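Local structure of DegV domain-containing protein spr0652 (Streptococcus pneumoniae, 6CNG) at residues A171-E174 and K175-L178; S138-A141 and G142-D146; K212-E215 and T216-E220; L279-G283 and L284-Y288. The protein holds linoleic acid in a buried pocket and may serve lipid transport or fatty acid metabolism as a fatty-acid-binding protein. All coordinates share one frame; numbering follows the deposited sequence.

Contact 1: A171-E174 and K175-L178; sequences AYQE and KTKL. With NA (sodium ion), chain D.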
loop_
_atom_site.group_PDB
_atom_site.type_symbol
_atom_site.label_atom_id
_atom_site.label_comp_id
_atom_site.label_asym_id
_atom_site.label_seq_id
_atom_site.Cartn_x
_atom_site.Cartn_y
_atom_site.Cartn_z
ATOM N N ALA A 171 2.378 10.496 14.447
ATOM C CA ALA A 171 3.687 11.090 14.265
ATOM C C ALA A 171 4.496 10.317 13.247
ATOM O O ALA A 171 5.144 10.918 12.392
ATOM C CB ALA A 171 4.417 11.136 15.597
ATOM N N TYR A 172 4.437 8.985 13.291
ATOM C CA TYR A 172 5.245 8.184 12.383
ATOM C C TYR A 172 4.830 8.413 10.942
ATOM O O TYR A 172 5.663 8.403 10.037
ATOM C CB TYR A 172 5.118 6.708 12.751
ATOM C CG TYR A 172 5.957 5.768 11.893
ATOM C CD1 TYR A 172 7.329 5.788 11.958
ATOM C CD2 TYR A 172 5.367 4.854 11.037
ATOM C CE1 TYR A 172 8.077 4.957 11.189
ATOM C CE2 TYR A 172 6.113 4.007 10.273
ATOM C CZ TYR A 172 7.465 4.054 10.350
ATOM O OH TYR A 172 8.233 3.213 9.588
ATOM N N GLN A 173 3.542 8.609 10.710
ATOM C CA GLN A 173 3.044 8.849 9.368
ATOM C C GLN A 173 3.588 10.144 8.756
ATOM O O GLN A 173 3.597 10.278 7.534
ATOM C CB GLN A 173 1.515 8.802 9.394
ATOM C CG GLN A 173 0.913 8.845 8.031
ATOM C CD GLN A 173 -0.589 8.680 8.041
ATOM O OE1 GLN A 173 -1.225 8.721 9.096
ATOM N NE2 GLN A 173 -1.167 8.521 6.862
ATOM N N GLU A 174 4.073 11.081 9.555
ATOM C CA GLU A 174 4.770 12.217 8.986
ATOM C C GLU A 174 6.152 11.830 8.490
ATOM O O GLU A 174 6.688 12.521 7.626
ATOM C CB GLU A 174 4.894 13.317 10.037
ATOM C CG GLU A 174 3.585 13.721 10.684
ATOM C CD GLU A 174 3.783 14.539 11.960
ATOM O OE1 GLU A 174 4.939 14.914 12.252
ATOM O OE2 GLU A 174 2.792 14.807 12.685
ATOM N N LYS A 175 6.715 10.732 9.020
ATOM C CA LYS A 175 8.059 10.247 8.733
ATOM C C LYS A 175 8.103 9.257 7.584
ATOM O O LYS A 175 9.180 8.766 7.268
ATOM C CB LYS A 175 8.669 9.491 9.942
ATOM C CG LYS A 175 9.087 10.313 11.154
ATOM C CD LYS A 175 9.480 9.404 12.349
ATOM C CE LYS A 175 8.822 9.839 13.682
ATOM N NZ LYS A 175 7.972 8.763 14.300
ATOM N N THR A 176 6.968 8.926 6.988
ATOM C CA THR A 176 6.884 7.897 5.967
ATOM C C THR A 176 6.392 8.491 4.654
ATOM O O THR A 176 5.535 9.390 4.638
ATOM C CB THR A 176 5.964 6.733 6.396
ATOM O OG1 THR A 176 4.635 7.195 6.640
ATOM C CG2 THR A 176 6.474 6.091 7.628
ATOM N N LYS A 177 6.939 7.962 3.558
ATOM C CA LYS A 177 6.665 8.441 2.213
ATOM C C LYS A 177 6.547 7.252 1.255
ATOM O O LYS A 177 6.846 6.112 1.610
ATOM C CB LYS A 177 7.759 9.431 1.774
ATOM C CG LYS A 177 7.971 10.674 2.734
ATOM C CD LYS A 177 6.904 11.758 2.639
ATOM C CE LYS A 177 7.026 12.871 3.737
ATOM N NZ LYS A 177 5.863 13.830 3.782
ATOM N N LEU A 178 6.120 7.538 0.016
ATOM C CA LEU A 178 6.044 6.537 -1.044
ATOM C C LEU A 178 6.661 7.065 -2.332
ATOM O O LEU A 178 6.365 8.172 -2.764
ATOM C CB LEU A 178 4.586 6.122 -1.325
ATOM C CG LEU A 178 4.421 4.999 -2.369
ATOM C CD1 LEU A 178 4.727 3.654 -1.799
ATOM C CD2 LEU A 178 3.047 4.969 -2.947
HETATM NA NA NA D . 3.277 9.876 4.803
HETATM O O HOH W 1 1.031 9.814 4.550
#
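Lys-175 folds back along the last turn of helix 162-174, touching Tyr-172 at its root and at its tip. Its CB starts 3.2 Å from Tyr-172 O, the same oxygen that accepts a hydrogen bond from Lys-175 N at 2.8 Å. CG stays near that carbonyl, then bends at chi3 and chi4 turn the chain round. CE comes to 4.0 Å from Ala-171 O, and NZ ends 3.4 Å from Tyr-172 CA, in the plane of the tyrosine ring at its edge.

Thr-176 takes a face of the same ring. Its CG2 lies over the plane, 3.7 Å from the centroid and displaced toward the rim on the CE2 side, a CH-pi contact. The ring is placed for this by chi1 of -178°, with CG anti to the backbone N. Its far end is fixed by Glu-299, which bonds to OH.

At the same junction two carbonyls bind a sodium ion, with Gln-173 O at 2.8 Å and Thr-176 O at 2.3 Å from the metal. Glu-144 and a water complete the ligands. The Gln-173 side chain runs out extended to bond through NE2 with Asp-137 O. Two main-chain carbonyls where a helix gives way to a strand, joined by a carboxylate and a water, thus form the sodium site.

Contact 2: S138-A141 and G142-D146; sequences SLSA and GGEVD. With NA (sodium ion), chain D.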
loop_
_atom_site.group_PDB
_atom_site.type_symbol
_atom_site.label_atom_id
_atom_site.label_comp_id
_atom_site.label_asym_id
_atom_site.label_seq_id
_atom_site.Cartn_x
_atom_site.Cartn_y
_atom_site.Cartn_z
ATOM N N SER A 138 -4.044 6.208 5.034
ATOM C CA SER A 138 -2.636 6.265 4.723
ATOM C C SER A 138 -2.308 7.334 3.698
ATOM O O SER A 138 -1.148 7.769 3.624
ATOM C CB SER A 138 -2.181 4.925 4.162
ATOM O OG SER A 138 -2.682 4.693 2.867
ATOM N N LEU A 139 -3.296 7.724 2.885
ATOM C CA LEU A 139 -3.065 8.572 1.720
ATOM C C LEU A 139 -2.002 7.962 0.814
ATOM O O LEU A 139 -1.234 8.672 0.164
ATOM C CB LEU A 139 -2.702 9.997 2.129
ATOM C CG LEU A 139 -3.732 10.728 3.005
ATOM C CD1 LEU A 139 -3.197 12.055 3.518
ATOM C CD2 LEU A 139 -5.031 10.961 2.282
ATOM N N SER A 140 -1.962 6.640 0.763
ATOM C CA SER A 140 -0.860 5.943 0.133
ATOM C C SER A 140 -1.320 4.548 -0.285
ATOM O O SER A 140 -2.515 4.269 -0.384
ATOM C CB SER A 140 0.359 5.928 1.069
ATOM O OG SER A 140 1.536 5.636 0.346
ATOM N N ALA A 141 -0.355 3.686 -0.546
ATOM C CA ALA A 141 -0.641 2.298 -0.869
ATOM C C ALA A 141 0.663 1.531 -0.760
ATOM O O ALA A 141 1.736 2.118 -0.590
ATOM C CB ALA A 141 -1.217 2.175 -2.280
ATOM N N GLY A 142 0.560 0.207 -0.851
ATOM C CA GLY A 142 1.784 -0.554 -1.037
ATOM C C GLY A 142 2.745 -0.444 0.129
ATOM O O GLY A 142 2.359 -0.523 1.286
ATOM N N GLY A 143 4.034 -0.272 -0.186
ATOM C CA GLY A 143 5.078 -0.357 0.824
ATOM C C GLY A 143 4.907 0.590 2.001
ATOM O O GLY A 143 5.320 0.272 3.116
ATOM N N GLU A 144 4.305 1.759 1.774
ATOM C CA GLU A 144 4.128 2.700 2.870
ATOM C C GLU A 144 3.066 2.222 3.842
ATOM O O GLU A 144 3.226 2.348 5.057
ATOM C CB GLU A 144 3.788 4.096 2.350
ATOM C CG GLU A 144 4.074 5.119 3.404
ATOM C CD GLU A 144 3.534 6.500 3.136
ATOM O OE1 GLU A 144 3.203 6.803 1.983
ATOM O OE2 GLU A 144 3.455 7.298 4.101
ATOM N N VAL A 145 1.972 1.667 3.326
ATOM C CA VAL A 145 0.989 1.038 4.197
ATOM C C VAL A 145 1.619 -0.118 4.950
ATOM O O VAL A 145 1.350 -0.340 6.128
ATOM C CB VAL A 145 -0.231 0.589 3.376
ATOM C CG1 VAL A 145 -1.139 -0.209 4.218
ATOM C CG2 VAL A 145 -0.973 1.785 2.822
ATOM N N ASP A 146 2.455 -0.886 4.278
ATOM C CA ASP A 146 3.126 -1.974 4.959
ATOM C C ASP A 146 3.943 -1.472 6.138
ATOM O O ASP A 146 3.902 -2.055 7.217
ATOM C CB ASP A 146 3.992 -2.685 3.941
ATOM C CG ASP A 146 3.178 -3.223 2.768
ATOM O OD1 ASP A 146 1.958 -3.384 2.924
ATOM O OD2 ASP A 146 3.743 -3.486 1.684
HETATM NA NA NA D . 3.277 9.876 4.803
HETATM O O HOH W 1 1.031 9.814 4.550
#
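Ser-140 and Glu-144 meet at the carboxylate side of the sodium site, where the loop after strand 132-137 turns into helix 143-157. Ser-140 OG donates to Glu-144 OE1 at 2.6 Å, coming from above the carboxylate plane, 38° out of it. The serine reaches it because OG stands anti to its own backbone N (chi1 -162°), and the glutamate chain is extended to meet it. Its second oxygen, Glu-144 OE2, binds the sodium ion at 2.7 Å. Gln-173 O and Thr-176 O, from the next helix-strand junction, are the other two protein ligands. The fourth ligand is a water, 2.3 Å from the sodium, which also donates to Ser-138 O at 3.1 Å and thereby ties the loop to the metal.

Further along the helix, Val-145 sets its CG2 against the loop, 3.4 Å from Ser-138 OG and 3.7 Å from Ala-141 CA. Ser-138 OG accepts a weak bond from Ser-140 N, and its main partner is Thr-105 O on strand 100-105. Gly-142 sits at the N-cap with a positive phi of 64°, a conformation that favours glycine, and its O takes the first helical bond, from Asp-146 N at 3.0 Å.

With OE1 on a hydroxyl and OE2 on sodium and probably Thr-176 OG1, the buried carboxylate probably stays ionised and is likely held against rotation.

Contact 3: K212-E215 and T216-E220; sequences KASE and TGTLE. With EIC (linoleic acid), chain C.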
loop_
_atom_site.group_PDB
_atom_site.type_symbol
_atom_site.label_atom_id
_atom_site.label_comp_id
_atom_site.label_asym_id
_atom_site.label_seq_id
_atom_site.Cartn_x
_atom_site.Cartn_y
_atom_site.Cartn_z
ATOM N N LYS A 212 5.442 10.008 -6.690
ATOM C CA LYS A 212 5.246 9.876 -5.268
ATOM C C LYS A 212 3.769 9.944 -4.947
ATOM O O LYS A 212 2.970 10.417 -5.742
ATOM C CB LYS A 212 5.955 10.985 -4.497
ATOM C CG LYS A 212 5.451 12.372 -4.747
ATOM C CD LYS A 212 6.276 13.399 -3.965
ATOM C CE LYS A 212 5.694 14.810 -3.976
ATOM N NZ LYS A 212 6.616 15.848 -3.331
ATOM N N ALA A 213 3.414 9.459 -3.765
ATOM C CA ALA A 213 2.113 9.787 -3.198
ATOM C C ALA A 213 2.121 11.255 -2.781
ATOM O O ALA A 213 3.009 11.693 -2.043
ATOM C CB ALA A 213 1.811 8.885 -2.003
ATOM N N SER A 214 1.160 12.012 -3.288
ATOM C CA SER A 214 1.042 13.441 -3.038
ATOM C C SER A 214 0.469 13.711 -1.647
ATOM O O SER A 214 0.047 12.813 -0.940
ATOM C CB SER A 214 0.138 14.085 -4.088
ATOM O OG SER A 214 -1.212 13.906 -3.736
ATOM N N GLU A 215 0.494 14.983 -1.245
ATOM C CA GLU A 215 0.013 15.356 0.075
ATOM C C GLU A 215 -1.467 15.102 0.211
ATOM O O GLU A 215 -1.959 15.077 1.339
ATOM C CB GLU A 215 0.297 16.832 0.431
ATOM C CG GLU A 215 1.545 17.061 1.343
ATOM C CD GLU A 215 1.256 17.140 2.875
ATOM O OE1 GLU A 215 0.286 17.825 3.298
ATOM O OE2 GLU A 215 2.028 16.527 3.661
ATOM N N THR A 216 -2.183 14.918 -0.905
ATOM C CA THR A 216 -3.616 14.625 -0.873
ATOM C C THR A 216 -3.960 13.178 -1.198
ATOM O O THR A 216 -5.143 12.852 -1.289
ATOM C CB THR A 216 -4.408 15.526 -1.819
ATOM O OG1 THR A 216 -3.896 15.405 -3.152
ATOM C CG2 THR A 216 -4.343 16.950 -1.340
ATOM N N GLY A 217 -2.965 12.311 -1.372
ATOM C CA GLY A 217 -3.236 10.921 -1.664
ATOM C C GLY A 217 -3.477 10.601 -3.121
ATOM O O GLY A 217 -4.281 9.722 -3.417
ATOM N N THR A 218 -2.805 11.302 -4.032
ATOM C CA THR A 218 -2.959 11.151 -5.466
ATOM C C THR A 218 -1.606 10.843 -6.081
ATOM O O THR A 218 -0.561 11.028 -5.458
ATOM C CB THR A 218 -3.517 12.420 -6.134
ATOM O OG1 THR A 218 -2.565 13.478 -6.040
ATOM C CG2 THR A 218 -4.806 12.859 -5.482
ATOM N N LEU A 219 -1.630 10.397 -7.328
ATOM C CA LEU A 219 -0.381 10.201 -8.050
ATOM C C LEU A 219 0.215 11.553 -8.425
ATOM O O LEU A 219 -0.483 12.426 -8.935
ATOM C CB LEU A 219 -0.601 9.384 -9.321
ATOM C CG LEU A 219 -0.805 7.897 -9.109
ATOM C CD1 LEU A 219 -2.278 7.622 -8.823
ATOM C CD2 LEU A 219 -0.359 7.147 -10.319
ATOM N N GLU A 220 1.512 11.710 -8.200
ATOM C CA GLU A 220 2.209 12.915 -8.611
ATOM C C GLU A 220 3.506 12.548 -9.304
ATOM O O GLU A 220 4.326 11.807 -8.756
ATOM C CB GLU A 220 2.483 13.834 -7.416
ATOM C CG GLU A 220 3.345 15.063 -7.764
ATOM C CD GLU A 220 3.057 16.321 -6.923
ATOM O OE1 GLU A 220 1.963 16.438 -6.314
ATOM O OE2 GLU A 220 3.939 17.213 -6.887
HETATM C C1 EIC C . -11.056 0.845 -5.563
HETATM C C2 EIC C . -9.546 0.736 -5.388
HETATM C C3 EIC C . -8.763 1.763 -6.175
HETATM C C4 EIC C . -7.317 1.812 -5.739
HETATM C C5 EIC C . -6.548 2.907 -6.446
HETATM C C6 EIC C . -5.120 3.035 -5.927
HETATM C C7 EIC C . -4.182 1.925 -6.422
HETATM C C8 EIC C . -2.827 2.013 -5.744
HETATM C C9 EIC C . -2.009 0.822 -6.185
HETATM C C10 EIC C . -1.151 0.910 -7.178
HETATM C C11 EIC C . -0.931 2.194 -7.967
HETATM C C12 EIC C . 0.581 2.357 -8.054
HETATM C C13 EIC C . 1.234 3.459 -7.752
HETATM C C14 EIC C . 0.532 4.725 -7.308
HETATM C C15 EIC C . 0.296 4.741 -5.800
HETATM C C16 EIC C . -0.385 6.044 -5.409
HETATM C C17 EIC C . -0.785 6.046 -3.962
HETATM C C18 EIC C . -1.493 7.342 -3.638
HETATM O O1 EIC C . -11.776 1.404 -4.691
HETATM O O2 EIC C . -11.583 0.367 -6.598
HETATM O O HOH W 2 2.014 16.784 -3.093
#
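Ser-214 and Thr-218 face each other at the tip of a beta hairpin. Ser-214 OG lies 2.7 Å from Thr-218 OG1 and 3.1 Å from Thr-216 OG1. Both are hydrogen bonds in which either partner could be the donor, so one serine oxygen joins two threonines.

Backbone bonds define the loop. Ser-214 O accepts from Gly-217 N at 3.1 Å, while Ser-214 N reaches Thr-218 O at 2.9 Å. Together with the left-handed backbone of Gly-217 (phi 85°), this is a type I turn with a G1 beta bulge. Next along the strands, Lys-212 and Glu-220 form an antiparallel hydrogen-bonded pair, with Lys-212 N 3.0 Å from Glu-220 O.

The opposite charges do not touch: NZ of Lys-212 stays 4.7 Å from OE2 of Glu-220, though the side chains run alongside each other. A water joins Glu-215 N to Glu-220 OE1.

Apolar contacts lie on the other face, where Ala-213 CB touches linoleic acid C18 at 4.0 Å and Leu-219 CG touches C14 at 3.9 Å. Strand 207-213 lies between 219-226 and 176-182 in the sheet, Ala-213 meeting Leu-178 and Leu-219 meeting Phe-180, while Thr-107 and Thr-109 bond to the turn.

Contact 4: L279-G283 and L284-Y288; sequences LPTSG and LCSFY. With EIC (linoleic acid), chain C.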
loop_
_atom_site.group_PDB
_atom_site.type_symbol
_atom_site.label_atom_id
_atom_site.label_comp_id
_atom_site.label_asym_id
_atom_site.label_seq_id
_atom_site.Cartn_x
_atom_site.Cartn_y
_atom_site.Cartn_z
ATOM N N LEU A 279 8.659 -7.151 -0.983
ATOM C CA LEU A 279 7.434 -7.944 -0.895
ATOM C C LEU A 279 6.730 -7.998 -2.240
ATOM O O LEU A 279 6.746 -7.026 -2.990
ATOM C CB LEU A 279 6.429 -7.356 0.105
ATOM C CG LEU A 279 6.889 -7.207 1.541
ATOM C CD1 LEU A 279 5.786 -6.536 2.307
ATOM C CD2 LEU A 279 7.203 -8.560 2.097
ATOM N N PRO A 280 6.071 -9.099 -2.558
ATOM C CA PRO A 280 5.249 -9.113 -3.758
ATOM C C PRO A 280 3.986 -8.283 -3.543
ATOM O O PRO A 280 3.422 -8.234 -2.452
ATOM C CB PRO A 280 4.952 -10.602 -3.953
ATOM C CG PRO A 280 4.989 -11.151 -2.610
ATOM C CD PRO A 280 5.913 -10.331 -1.781
ATOM N N THR A 281 3.558 -7.611 -4.595
ATOM C CA THR A 281 2.341 -6.829 -4.510
ATOM C C THR A 281 1.112 -7.708 -4.290
ATOM O O THR A 281 1.068 -8.877 -4.695
ATOM C CB THR A 281 2.174 -6.038 -5.797
ATOM O OG1 THR A 281 2.560 -6.849 -6.906
ATOM C CG2 THR A 281 3.038 -4.832 -5.781
ATOM N N SER A 282 0.092 -7.114 -3.671
ATOM C CA SER A 282 -1.224 -7.707 -3.578
ATOM C C SER A 282 -1.884 -7.747 -4.948
ATOM O O SER A 282 -1.374 -7.238 -5.939
ATOM C CB SER A 282 -2.096 -6.900 -2.619
ATOM O OG SER A 282 -2.309 -5.592 -3.067
ATOM N N GLY A 283 -3.060 -8.364 -4.996
ATOM C CA GLY A 283 -3.819 -8.381 -6.235
ATOM C C GLY A 283 -4.193 -6.990 -6.684
ATOM O O GLY A 283 -4.043 -6.637 -7.849
ATOM N N LEU A 284 -4.635 -6.166 -5.744
ATOM C CA LEU A 284 -4.997 -4.799 -6.050
ATOM C C LEU A 284 -3.786 -4.016 -6.496
ATOM O O LEU A 284 -3.821 -3.309 -7.499
ATOM C CB LEU A 284 -5.569 -4.189 -4.787
ATOM C CG LEU A 284 -6.160 -2.802 -4.924
ATOM C CD1 LEU A 284 -5.082 -1.755 -4.886
ATOM C CD2 LEU A 284 -6.981 -2.722 -6.194
ATOM N N CYS A 285 -2.721 -4.094 -5.737
ATOM C CA CYS A 285 -1.544 -3.332 -6.101
ATOM C C CYS A 285 -0.930 -3.850 -7.381
ATOM O O CYS A 285 -0.420 -3.061 -8.167
ATOM C CB CYS A 285 -0.555 -3.329 -4.955
ATOM S SG CYS A 285 -1.138 -2.368 -3.529
ATOM N N SER A 286 -0.980 -5.154 -7.622
ATOM C CA SER A 286 -0.509 -5.679 -8.904
ATOM C C SER A 286 -1.343 -5.126 -10.043
ATOM O O SER A 286 -0.821 -4.776 -11.094
ATOM C CB SER A 286 -0.559 -7.208 -8.920
ATOM O OG SER A 286 0.128 -7.742 -7.810
ATOM N N PHE A 287 -2.644 -5.028 -9.833
ATOM C CA PHE A 287 -3.532 -4.589 -10.881
ATOM C C PHE A 287 -3.222 -3.176 -11.297
ATOM O O PHE A 287 -3.253 -2.852 -12.487
ATOM C CB PHE A 287 -4.949 -4.667 -10.334
ATOM C CG PHE A 287 -5.975 -4.117 -11.242
ATOM C CD1 PHE A 287 -6.214 -4.685 -12.459
ATOM C CD2 PHE A 287 -6.724 -3.046 -10.861
ATOM C CE1 PHE A 287 -7.173 -4.172 -13.281
ATOM C CE2 PHE A 287 -7.675 -2.537 -11.690
ATOM C CZ PHE A 287 -7.908 -3.099 -12.882
ATOM N N TYR A 288 -2.936 -2.322 -10.342
ATOM C CA TYR A 288 -2.743 -0.921 -10.660
ATOM C C TYR A 288 -1.308 -0.555 -10.929
ATOM O O TYR A 288 -1.046 0.323 -11.753
ATOM C CB TYR A 288 -3.276 -0.089 -9.524
ATOM C CG TYR A 288 -4.714 0.090 -9.657
ATOM C CD1 TYR A 288 -5.234 0.731 -10.765
ATOM C CD2 TYR A 288 -5.560 -0.373 -8.707
ATOM C CE1 TYR A 288 -6.551 0.920 -10.902
ATOM C CE2 TYR A 288 -6.905 -0.185 -8.830
ATOM C CZ TYR A 288 -7.403 0.463 -9.938
ATOM O OH TYR A 288 -8.761 0.664 -10.091
HETATM C C1 EIC C . -11.056 0.845 -5.563
HETATM C C2 EIC C . -9.546 0.736 -5.388
HETATM C C3 EIC C . -8.763 1.763 -6.175
HETATM C C4 EIC C . -7.317 1.812 -5.739
HETATM C C5 EIC C . -6.548 2.907 -6.446
HETATM C C6 EIC C . -5.120 3.035 -5.927
HETATM C C7 EIC C . -4.182 1.925 -6.422
HETATM C C8 EIC C . -2.827 2.013 -5.744
HETATM C C9 EIC C . -2.009 0.822 -6.185
HETATM C C10 EIC C . -1.151 0.910 -7.178
HETATM C C11 EIC C . -0.931 2.194 -7.967
HETATM C C12 EIC C . 0.581 2.357 -8.054
HETATM C C13 EIC C . 1.234 3.459 -7.752
HETATM C C14 EIC C . 0.532 4.725 -7.308
HETATM C C15 EIC C . 0.296 4.741 -5.800
HETATM C C16 EIC C . -0.385 6.044 -5.409
HETATM C C17 EIC C . -0.785 6.046 -3.962
HETATM C C18 EIC C . -1.493 7.342 -3.638
HETATM O O1 EIC C . -11.776 1.404 -4.691
HETATM O O2 EIC C . -11.583 0.367 -6.598
#
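An N-cap starts helix 283-289, and Ser-282 provides it: its OG accepts from Cys-285 N at 3.1 Å, nearly straight at 166°. OG points that way because it is tucked between the backbone N and the carbonyl carbon (chi1 63°), and Ser-29 O gives it a second partner. The other leading amides, Gly-283 N and Leu-284 N, are met by the two carboxylate oxygens of Asp-61, whose charge would be expected to interact favourably with the helix dipole.

Ser-282 O works too. It accepts from Ser-286 N at 2.7 Å, the first full helical turn, and Gly-283 O follows by taking Phe-287 N at 2.9 Å. The Ser-286 hydroxyl folds back toward the same Ser-282 O, where its bond is very short. Thr-281 OG1 lies 2.7 Å from Ser-286 OG. Beside this polar knot the carbons touch, Thr-281 CB lying 3.9 Å from Cys-285 CB.

One turn on, the helix meets the lipid. Tyr-288 CB presses on linoleic acid C10 at 3.3 Å, and C5 lies over one ring face. Phe-287 CD2 sits 3.5 Å above the opposite face of the Tyr-288 ring, over the centre, while Tyr-288 OH bonds to Ser-83, which probably binds the fatty acid as in related proteins. A serine-capped helix following strand 275-280 thus brings its aromatic end to the wall of the DegV-family fatty acid pocket.

From the N terminus, contact 2 comes first, turning strand 132-137 into helix 143-157. Contact 1 then closes the junction of helix 162-174 with strand 176-182, contact 3 the hairpin of strands 207-213 and 219-226, and contact 4 the passage from strand 275-280 to helix 283-289. All four are in series; none nests or crosses. In space contacts 1 and 2 share the sodium ion, and a probable hydrogen bond joins Thr-176 OG1 to Glu-144 OE2 at 2.8 Å. Contact 2 also packs on contact 3 through Leu-139 and on contact 4 through Asp-146 and Leu-279. Contacts 3 and 4 do not touch; both meet the linoleic acid.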